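Local coordinates for protein glyoxalase-related enzyme, AraC type (Clostridium phytofermentans, PDB 3BT3) that is of unknown function but belongs to the vicinal oxygen chelate superfamily, related to glyoxalases and bleomycin resistance proteins, at residues 128-131 and 137-140. Residues are numbered along the deposited sequence; the frame is centred on the assembly and turned at random.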
loop_
_atom_site.group_PDB
_atom_site.type_symbol
_atom_site.label_atom_id
_atom_site.label_comp_id
_atom_site.label_asym_id
_atom_site.label_seq_id
_atom_site.Cartn_x
_atom_site.Cartn_y
_atom_site.Cartn_z
ATOM N N GLU A 128 2.368 5.236 -18.455
ATOM C CA GLU A 128 2.154 5.732 -17.117
ATOM C C GLU A 128 2.165 7.248 -17.025
ATOM O O GLU A 128 2.505 7.948 -17.977
ATOM C CB GLU A 128 3.204 5.135 -16.174
ATOM C CG GLU A 128 4.266 6.091 -15.661
ATOM C CD GLU A 128 4.988 5.545 -14.427
ATOM O OE1 GLU A 128 5.508 4.409 -14.494
ATOM O OE2 GLU A 128 5.035 6.251 -13.393
ATOM N N CYS A 129 1.741 7.732 -15.866
ATOM C CA CYS A 129 1.730 9.149 -15.557
ATOM C C CYS A 129 1.602 9.204 -14.045
ATOM O O CYS A 129 1.007 8.317 -13.436
ATOM C CB CYS A 129 0.552 9.872 -16.223
ATOM S SG CYS A 129 -1.069 9.550 -15.504
ATOM N N SER A 130 2.193 10.220 -13.437
ATOM C CA SER A 130 2.108 10.351 -11.999
ATOM C C SER A 130 1.356 11.625 -11.632
ATOM O O SER A 130 1.362 12.605 -12.373
ATOM C CB SER A 130 3.510 10.314 -11.376
ATOM O OG SER A 130 4.369 11.263 -11.966
ATOM N N ILE A 131 0.684 11.587 -10.489
ATOM C CA ILE A 131 -0.098 12.716 -10.021
ATOM C C ILE A 131 0.422 13.121 -8.659
ATOM O O ILE A 131 0.794 12.271 -7.860
ATOM C CB ILE A 131 -1.585 12.329 -9.879
ATOM C CG1 ILE A 131 -2.078 11.748 -11.204
ATOM C CG2 ILE A 131 -2.426 13.541 -9.473
ATOM C CD1 ILE A 131 -3.533 11.331 -11.198
ATOM N N CYS A 137 2.328 14.050 -1.935
ATOM C CA CYS A 137 2.806 12.721 -2.318
ATOM C C CYS A 137 2.594 12.497 -3.794
ATOM O O CYS A 137 1.775 13.168 -4.434
ATOM C CB CYS A 137 2.054 11.592 -1.610
ATOM S SG CYS A 137 1.326 11.978 -0.053
ATOM N N ILE A 138 3.314 11.507 -4.307
ATOM C CA ILE A 138 3.237 11.125 -5.702
ATOM C C ILE A 138 2.467 9.823 -5.863
ATOM O O ILE A 138 2.702 8.855 -5.133
ATOM C CB ILE A 138 4.649 10.903 -6.310
ATOM C CG1 ILE A 138 5.495 12.175 -6.185
ATOM C CG2 ILE A 138 4.522 10.453 -7.751
ATOM C CD1 ILE A 138 4.846 13.419 -6.759
ATOM N N LEU A 139 1.550 9.800 -6.822
ATOM C CA LEU A 139 0.796 8.593 -7.111
ATOM C C LEU A 139 1.113 8.209 -8.543
ATOM O O LEU A 139 0.924 9.010 -9.468
ATOM C CB LEU A 139 -0.709 8.825 -6.982
ATOM C CG LEU A 139 -1.262 9.203 -5.618
ATOM C CD1 LEU A 139 -2.775 9.246 -5.686
ATOM C CD2 LEU A 139 -0.798 8.189 -4.578
ATOM N N ARG A 140 1.592 6.984 -8.726
ATOM C CA ARG A 140 1.918 6.494 -10.058
ATOM C C ARG A 140 0.791 5.623 -10.598
ATOM O O ARG A 140 0.292 4.730 -9.920
ATOM C CB ARG A 140 3.229 5.708 -10.025
ATOM C CG ARG A 140 4.442 6.566 -9.659
ATOM C CD ARG A 140 5.729 5.757 -9.614
ATOM N NE ARG A 140 5.981 5.081 -10.880
ATOM C CZ ARG A 140 6.966 4.211 -11.084
ATOM N NH1 ARG A 140 7.805 3.907 -10.105
ATOM N NH2 ARG A 140 7.113 3.639 -12.271
#
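Glu-128 and Arg-140 illustrate how a diagonal pair of opposite charges can reinforce two antiparallel strands. The guanidinium meets the carboxylate side-on, with one nitrogen for each oxygen. NH2 of Arg-140 reaches OE1 of Glu-128 at 2.8 Å in an almost straight bond (172°) lying in the guanidinium plane, while NE of Arg-140 reaches OE2 of Glu-128 at 2.9 Å, more bent and tilted from that plane. Both oxygens use their syn lone pairs, and the two flat groups are nearly coplanar, 24° apart, so the double grip restrains the rotation of each. A bend at chi3 (57°) in the otherwise extended arginine chain turns its head toward the glutamate. Phe-84 of the second subunit packs on Arg-140, placing this salt bridge beside the dimer contact.

Backbone bonding centres on the Ile-131 and Leu-139 pair, where each N-H reaches the other's carbonyl oxygen: Ile-131 N to Leu-139 O and Leu-139 N to Ile-131 O are both 2.8 Å. This is the hairpin of strands 126-132 and 138-144, the third and fourth strands of a beta-alpha-beta-beta-beta module, the repeating unit of the vicinal oxygen chelate (VOC) fold; strand 138-144 sits centrally, flanked on its other side by strand 92-99. The neighbouring non-hydrogen-bonded pair, Ser-130 with Arg-140, brings its CA atoms to 4.3 Å, and CA of Ser-130 makes a C-H...O contact with Leu-139 O.

Apolar contact is slight and lies on the salt-bridge face: the CG2 branch of Ile-138, anti to its own nitrogen, comes within 3.8 Å of Ser-130 CB. On the other face, Ile-131 and Leu-139 are buried, Ile-131 against Leu-43, Ile-116 and Phe-141.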